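PDB 3NCO: endoglucanase FnCel5A from Fervidobacterium nodosum, which probably hydrolyses internal beta-1,4-glucosidic bonds of cellulose. Local coordinates for residues 59-67 with 76-87. Sequence-based numbering, arbitrary orientation.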
ATOM      1  N   ARG A  59      -6.216   2.489   1.108  1.00 16.62           N
ATOM      2  CA  ARG A  59      -4.854   2.673   1.551  1.00 16.05           C
ATOM      3  C   ARG A  59      -4.435   4.091   1.106  1.00 15.36           C
ATOM      4  O   ARG A  59      -4.595   4.410  -0.058  1.00 18.65           O
ATOM      5  CB  ARG A  59      -3.927   1.622   0.878  1.00 15.33           C
ATOM      6  CG  ARG A  59      -2.459   1.915   1.174  1.00 15.28           C
ATOM      7  CD  ARG A  59      -1.605   0.686   0.822  1.00 17.07           C
ATOM      8  NE  ARG A  59      -0.168   0.809   1.089  1.00 15.91           N
ATOM      9  CZ  ARG A  59       0.756   1.164   0.195  1.00 15.68           C
ATOM     10  NH1 ARG A  59       0.418   1.530  -1.045  1.00 14.64           N
ATOM     11  NH2 ARG A  59       2.052   1.144   0.585  1.00 14.87           N
ATOM     12  N   ILE A  60      -3.923   4.894   2.049  1.00 14.87           N
ATOM     13  CA  ILE A  60      -3.640   6.335   1.810  1.00 14.30           C
ATOM     14  C   ILE A  60      -2.103   6.588   1.943  1.00 14.97           C
ATOM     15  O   ILE A  60      -1.585   6.726   3.041  1.00 15.79           O
ATOM     16  CB  ILE A  60      -4.409   7.251   2.834  1.00 13.88           C
ATOM     17  CG1 ILE A  60      -5.912   6.887   2.885  1.00 14.21           C
ATOM     18  CG2 ILE A  60      -4.276   8.724   2.480  1.00 16.52           C
ATOM     19  CD1 ILE A  60      -6.709   7.752   3.941  1.00 17.42           C
ATOM     20  N   PRO A  61      -1.396   6.697   0.806  1.00 15.01           N
ATOM     21  CA  PRO A  61      -0.001   7.114   0.729  1.00 15.02           C
ATOM     22  C   PRO A  61       0.141   8.562   1.279  1.00 15.30           C
ATOM     23  O   PRO A  61      -0.652   9.435   0.919  1.00 15.29           O
ATOM     24  CB  PRO A  61       0.292   7.012  -0.776  1.00 14.09           C
ATOM     25  CG  PRO A  61      -0.739   5.886  -1.322  1.00 13.37           C
ATOM     26  CD  PRO A  61      -1.970   6.268  -0.504  1.00 14.87           C
ATOM     27  N   ILE A  62       1.105   8.763   2.188  1.00 15.59           N
ATOM     28  CA  ILE A  62       1.328  10.086   2.805  1.00 16.24           C
ATOM     29  C   ILE A  62       2.817  10.458   2.916  1.00 17.17           C
ATOM     30  O   ILE A  62       3.581   9.732   3.527  1.00 16.49           O
ATOM     31  CB  ILE A  62       0.676  10.139   4.235  1.00 16.23           C
ATOM     32  CG1 ILE A  62      -0.789   9.685   4.179  1.00 19.14           C
ATOM     33  CG2 ILE A  62       0.871  11.508   4.897  1.00 16.83           C
ATOM     34  CD1 ILE A  62      -1.458   9.502   5.580  1.00 18.14           C
ATOM     35  N   ARG A  63       3.217  11.604   2.345  1.00 16.09           N
ATOM     36  CA  ARG A  63       4.628  12.006   2.366  1.00 16.45           C
ATOM     37  C   ARG A  63       4.797  12.933   3.599  1.00 16.43           C
ATOM     38  O   ARG A  63       4.960  14.146   3.493  1.00 15.77           O
ATOM     39  CB  ARG A  63       5.047  12.686   1.070  1.00 16.35           C
ATOM     40  CG  ARG A  63       6.555  13.019   1.054  1.00 16.93           C
ATOM     41  CD  ARG A  63       6.878  13.991  -0.016  1.00 20.43           C
ATOM     42  NE  ARG A  63       6.504  13.476  -1.331  1.00 18.01           N
ATOM     43  CZ  ARG A  63       7.184  13.785  -2.448  1.00 20.86           C
ATOM     44  NH1 ARG A  63       8.278  14.566  -2.383  1.00 23.24           N
ATOM     45  NH2 ARG A  63       6.782  13.299  -3.615  1.00 20.27           N
ATOM     46  N   TRP A  64       4.772  12.331   4.773  1.00 15.58           N
ATOM     47  CA  TRP A  64       4.969  13.054   5.994  1.00 15.54           C
ATOM     48  C   TRP A  64       6.248  13.855   5.956  1.00 15.91           C
ATOM     49  O   TRP A  64       6.365  14.901   6.570  1.00 17.46           O
ATOM     50  CB  TRP A  64       4.994  12.091   7.178  1.00 16.88           C
ATOM     51  CG  TRP A  64       3.720  11.372   7.444  1.00 14.75           C
ATOM     52  CD1 TRP A  64       3.462  10.035   7.161  1.00 16.81           C
ATOM     53  CD2 TRP A  64       2.529  11.879   8.099  1.00 17.89           C
ATOM     54  NE1 TRP A  64       2.196   9.702   7.595  1.00 14.75           N
ATOM     55  CE2 TRP A  64       1.599  10.813   8.152  1.00 15.46           C
ATOM     56  CE3 TRP A  64       2.166  13.122   8.669  1.00 17.89           C
ATOM     57  CZ2 TRP A  64       0.334  10.951   8.717  1.00 16.65           C
ATOM     58  CZ3 TRP A  64       0.885  13.269   9.202  1.00 17.46           C
ATOM     59  CH2 TRP A  64      -0.007  12.172   9.249  1.00 17.54           C
ATOM     60  N   SER A  65       7.242  13.327   5.277  1.00 15.99           N
ATOM     61  CA  SER A  65       8.535  13.978   5.372  1.00 16.60           C
ATOM     62  C   SER A  65       8.581  15.345   4.697  1.00 18.13           C
ATOM     63  O   SER A  65       9.580  16.095   4.908  1.00 19.53           O
ATOM     64  CB  SER A  65       9.612  13.051   4.765  1.00 16.42           C
ATOM     65  OG  SER A  65       9.414  12.772   3.384  1.00 18.09           O
ATOM     66  N   ALA A  66       7.545  15.644   3.888  1.00 17.56           N
ATOM     67  CA  ALA A  66       7.434  16.966   3.221  1.00 18.83           C
ATOM     68  C   ALA A  66       6.726  18.023   4.097  1.00 19.01           C
ATOM     69  O   ALA A  66       6.453  19.156   3.622  1.00 20.52           O
ATOM     70  CB  ALA A  66       6.732  16.818   1.895  1.00 18.83           C
ATOM     71  N   HIS A  67       6.461  17.695   5.369  1.00 18.85           N
ATOM     72  CA  HIS A  67       5.602  18.548   6.195  1.00 19.10           C
ATOM     73  C   HIS A  67       6.049  18.504   7.638  1.00 19.52           C
ATOM     74  O   HIS A  67       5.223  18.414   8.552  1.00 19.97           O
ATOM     75  CB  HIS A  67       4.153  18.065   6.093  1.00 19.07           C
ATOM     76  CG  HIS A  67       3.603  18.125   4.699  1.00 19.32           C
ATOM     77  ND1 HIS A  67       3.468  17.031   3.872  1.00 20.73           N
ATOM     78  CD2 HIS A  67       3.149  19.184   3.991  1.00 18.25           C
ATOM     79  CE1 HIS A  67       2.954  17.408   2.711  1.00 16.36           C
ATOM     80  NE2 HIS A  67       2.760  18.714   2.758  1.00 23.76           N
ATOM     81  N   ILE A  76       5.507  17.651  13.008  1.00 21.47           N
ATOM     82  CA  ILE A  76       4.670  17.702  11.832  1.00 20.54           C
ATOM     83  C   ILE A  76       3.875  19.035  11.839  1.00 21.10           C
ATOM     84  O   ILE A  76       3.278  19.427  12.862  1.00 21.24           O
ATOM     85  CB  ILE A  76       3.683  16.527  11.842  1.00 19.68           C
ATOM     86  CG1 ILE A  76       4.453  15.195  11.865  1.00 21.11           C
ATOM     87  CG2 ILE A  76       2.747  16.638  10.653  1.00 19.39           C
ATOM     88  CD1 ILE A  76       3.511  13.967  12.055  1.00 20.43           C
ATOM     89  N   ASP A  77       3.876  19.694  10.682  1.00 20.51           N
ATOM     90  CA  ASP A  77       3.031  20.876  10.482  1.00 21.63           C
ATOM     91  C   ASP A  77       1.563  20.605  10.886  1.00 21.90           C
ATOM     92  O   ASP A  77       0.911  19.673  10.377  1.00 20.32           O
ATOM     93  CB  ASP A  77       3.106  21.374   9.036  1.00 21.78           C
ATOM     94  CG  ASP A  77       4.539  21.785   8.620  1.00 27.19           C
ATOM     95  OD1 ASP A  77       5.366  22.244   9.480  1.00 29.33           O
ATOM     96  OD2 ASP A  77       4.823  21.686   7.416  1.00 25.87           O
ATOM     97  N   LYS A  78       1.025  21.471  11.746  1.00 22.32           N
ATOM     98  CA  LYS A  78      -0.346  21.286  12.245  1.00 22.31           C
ATOM     99  C   LYS A  78      -1.403  21.177  11.118  1.00 21.43           C
ATOM    100  O   LYS A  78      -2.287  20.296  11.121  1.00 22.16           O
ATOM    101  CB  LYS A  78      -0.723  22.401  13.230  1.00 24.11           C
ATOM    102  CG  LYS A  78      -2.191  22.312  13.629  1.00 28.74           C
ATOM    103  CD  LYS A  78      -2.510  23.249  14.794  1.00 32.66           C
ATOM    104  CE  LYS A  78      -3.906  22.946  15.425  1.00 34.55           C
ATOM    105  NZ  LYS A  78      -5.081  23.081  14.506  1.00 39.00           N
ATOM    106  N   PHE A  79      -1.292  22.043  10.134  1.00 21.86           N
ATOM    107  CA  PHE A  79      -2.254  22.063   9.050  1.00 23.08           C
ATOM    108  C   PHE A  79      -2.268  20.708   8.342  1.00 21.04           C
ATOM    109  O   PHE A  79      -3.328  20.192   7.944  1.00 21.10           O
ATOM    110  CB  PHE A  79      -1.909  23.162   8.036  1.00 26.22           C
ATOM    111  CG  PHE A  79      -2.773  23.134   6.800  1.00 31.11           C
ATOM    112  CD1 PHE A  79      -3.998  23.820   6.783  1.00 34.94           C
ATOM    113  CD2 PHE A  79      -2.379  22.409   5.662  1.00 35.76           C
ATOM    114  CE1 PHE A  79      -4.825  23.791   5.645  1.00 36.22           C
ATOM    115  CE2 PHE A  79      -3.200  22.366   4.522  1.00 36.52           C
ATOM    116  CZ  PHE A  79      -4.424  23.054   4.517  1.00 35.58           C
ATOM    117  N   PHE A  80      -1.088  20.120   8.163  1.00 19.36           N
ATOM    118  CA  PHE A  80      -1.006  18.831   7.433  1.00 17.61           C
ATOM    119  C   PHE A  80      -1.549  17.661   8.264  1.00 17.96           C
ATOM    120  O   PHE A  80      -2.290  16.800   7.743  1.00 18.88           O
ATOM    121  CB  PHE A  80       0.429  18.539   7.008  1.00 16.98           C
ATOM    122  CG  PHE A  80       0.507  17.371   6.085  1.00 15.71           C
ATOM    123  CD1 PHE A  80       0.071  17.506   4.781  1.00 18.26           C
ATOM    124  CD2 PHE A  80       1.005  16.157   6.517  1.00 16.67           C
ATOM    125  CE1 PHE A  80       0.132  16.435   3.910  1.00 18.82           C
ATOM    126  CE2 PHE A  80       1.087  15.075   5.670  1.00 16.55           C
ATOM    127  CZ  PHE A  80       0.627  15.185   4.363  1.00 17.86           C
ATOM    128  N   LEU A  81      -1.194  17.629   9.552  1.00 17.64           N
ATOM    129  CA  LEU A  81      -1.732  16.609  10.415  1.00 18.27           C
ATOM    130  C   LEU A  81      -3.269  16.738  10.439  1.00 19.76           C
ATOM    131  O   LEU A  81      -4.003  15.733  10.350  1.00 20.15           O
ATOM    132  CB  LEU A  81      -1.168  16.791  11.840  1.00 18.76           C
ATOM    133  CG  LEU A  81      -1.640  15.734  12.870  1.00 20.05           C
ATOM    134  CD1 LEU A  81      -1.393  14.277  12.392  1.00 20.59           C
ATOM    135  CD2 LEU A  81      -0.962  16.009  14.224  1.00 19.55           C
ATOM    136  N   ASP A  82      -3.763  17.979  10.513  1.00 20.06           N
ATOM    137  CA  ASP A  82      -5.215  18.209  10.532  1.00 21.14           C
ATOM    138  C   ASP A  82      -5.876  17.683   9.257  1.00 20.14           C
ATOM    139  O   ASP A  82      -6.949  17.086   9.304  1.00 20.75           O
ATOM    140  CB  ASP A  82      -5.518  19.685  10.725  1.00 22.82           C
ATOM    141  CG  ASP A  82      -5.248  20.139  12.143  1.00 27.34           C
ATOM    142  OD1 ASP A  82      -5.009  19.271  13.018  1.00 31.87           O
ATOM    143  OD2 ASP A  82      -5.315  21.368  12.375  1.00 31.39           O
ATOM    144  N   ARG A  83      -5.202  17.900   8.146  1.00 18.68           N
ATOM    145  CA  ARG A  83      -5.682  17.397   6.854  1.00 17.22           C
ATOM    146  C   ARG A  83      -5.786  15.869   6.849  1.00 18.18           C
ATOM    147  O   ARG A  83      -6.827  15.307   6.404  1.00 18.02           O
ATOM    148  CB  ARG A  83      -4.694  17.828   5.729  1.00 17.05           C
ATOM    149  CG  ARG A  83      -5.024  17.326   4.302  1.00 17.75           C
ATOM    150  CD  ARG A  83      -6.434  17.650   3.860  1.00 20.39           C
ATOM    151  NE  ARG A  83      -6.687  17.048   2.563  1.00 16.35           N
ATOM    152  CZ  ARG A  83      -7.896  16.871   2.042  1.00 16.89           C
ATOM    153  NH1 ARG A  83      -8.989  17.281   2.708  1.00 19.31           N
ATOM    154  NH2 ARG A  83      -8.002  16.276   0.831  1.00 16.37           N
ATOM    155  N   VAL A  84      -4.687  15.201   7.258  1.00 18.44           N
ATOM    156  CA  VAL A  84      -4.723  13.726   7.274  1.00 17.95           C
ATOM    157  C   VAL A  84      -5.849  13.217   8.219  1.00 18.69           C
ATOM    158  O   VAL A  84      -6.577  12.256   7.897  1.00 18.89           O
ATOM    159  CB  VAL A  84      -3.317  13.115   7.577  1.00 19.50           C
ATOM    160  CG1 VAL A  84      -3.367  11.600   7.607  1.00 18.10           C
ATOM    161  CG2 VAL A  84      -2.336  13.529   6.503  1.00 18.59           C
ATOM    162  N   LYS A  85      -5.965  13.855   9.379  1.00 18.71           N
ATOM    163  CA  LYS A  85      -7.023  13.473  10.342  1.00 20.25           C
ATOM    164  C   LYS A  85      -8.385  13.660   9.707  1.00 19.13           C
ATOM    165  O   LYS A  85      -9.297  12.837   9.900  1.00 19.85           O
ATOM    166  CB  LYS A  85      -6.966  14.286  11.633  1.00 19.76           C
ATOM    167  CG  LYS A  85      -5.870  13.855  12.565  1.00 25.92           C
ATOM    168  CD  LYS A  85      -5.592  14.838  13.688  1.00 32.86           C
ATOM    169  CE  LYS A  85      -6.502  14.652  14.899  1.00 39.04           C
ATOM    170  NZ  LYS A  85      -5.936  15.466  16.043  1.00 40.30           N
ATOM    171  N   HIS A  86      -8.556  14.761   8.988  1.00 18.67           N
ATOM    172  CA  HIS A  86      -9.829  14.955   8.292  1.00 18.70           C
ATOM    173  C   HIS A  86     -10.108  13.831   7.289  1.00 17.88           C
ATOM    174  O   HIS A  86     -11.198  13.254   7.240  1.00 18.50           O
ATOM    175  CB  HIS A  86      -9.887  16.300   7.588  1.00 19.57           C
ATOM    176  CG  HIS A  86     -11.060  16.424   6.670  1.00 21.23           C
ATOM    177  ND1 HIS A  86     -12.341  16.682   7.131  1.00 21.96           N
ATOM    178  CD2 HIS A  86     -11.166  16.233   5.335  1.00 21.50           C
ATOM    179  CE1 HIS A  86     -13.178  16.699   6.099  1.00 24.29           C
ATOM    180  NE2 HIS A  86     -12.486  16.429   4.995  1.00 20.53           N
ATOM    181  N   VAL A  87      -9.074  13.473   6.512  1.00 17.51           N
ATOM    182  CA  VAL A  87      -9.266  12.474   5.468  1.00 16.72           C
ATOM    183  C   VAL A  87      -9.547  11.078   6.074  1.00 16.12           C
ATOM    184  O   VAL A  87     -10.346  10.288   5.557  1.00 17.22           O
ATOM    185  CB  VAL A  87      -7.993  12.458   4.575  1.00 18.86           C
ATOM    186  CG1 VAL A  87      -7.908  11.233   3.765  1.00 19.30           C
ATOM    187  CG2 VAL A  87      -7.982  13.688   3.697  1.00 18.05           C
TER
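Phe80, on the first turn of helix 78-93, lies flat against the imidazole of His67, with ring centroids 3.6 Å apart and planes only 8° from parallel. With CG anti to the backbone N (chi1 -171°), the phenyl leaves the helix toward segment 59-67. Its CB meets His67 CB and CG; CG faces His67 CG, CD1 lies over the centre of the imidazole, and CE1 comes within 3.2 Å of His67 CE1. His67 ND1 sits over the middle of the phenyl, with CZ and CE1 among the nearest atoms. On the other branch CD2 touches His67 CB, while CE2 ends in a corner between Ile62 CG2 and Trp64 CE3, both 3.7 Å away and both at the ring edge. Phe80 therefore offers a face to His67 and an edge to the face of Trp64, an offset edge-to-face pair with planes at 90°. The indole continues past Ile76 CD1 to Leu81 CD1 and Val84, and helix 112-130 packs on it through Ile122 and Val126. Deeper in, Ile62 CD1 presses tip to tip on Val84 CG1 at 3.5 Å, tight for two methyls, and Ile60 CD1 reaches Val87 CG1. At the helix start, Asp77 N donates to His67 O in a nearly straight 2.8 Å bond. His67 ND1 makes a longish bond of 3.3 Å to Arg63 O, meeting it from above the carbonyl plane; Ala66 N reaches that oxygen from the opposite face. Within the TIM barrel's beta-alpha-beta unit, the contact seats helix 78-93 against the end of strand 57-60 and its following loop. Its chemistry is chiefly apolar and aromatic, with one backbone bond tying the helix's N-cap residue to the end of segment 59-67; the stack and the ND1 bond together probably limit rotation of the imidazole.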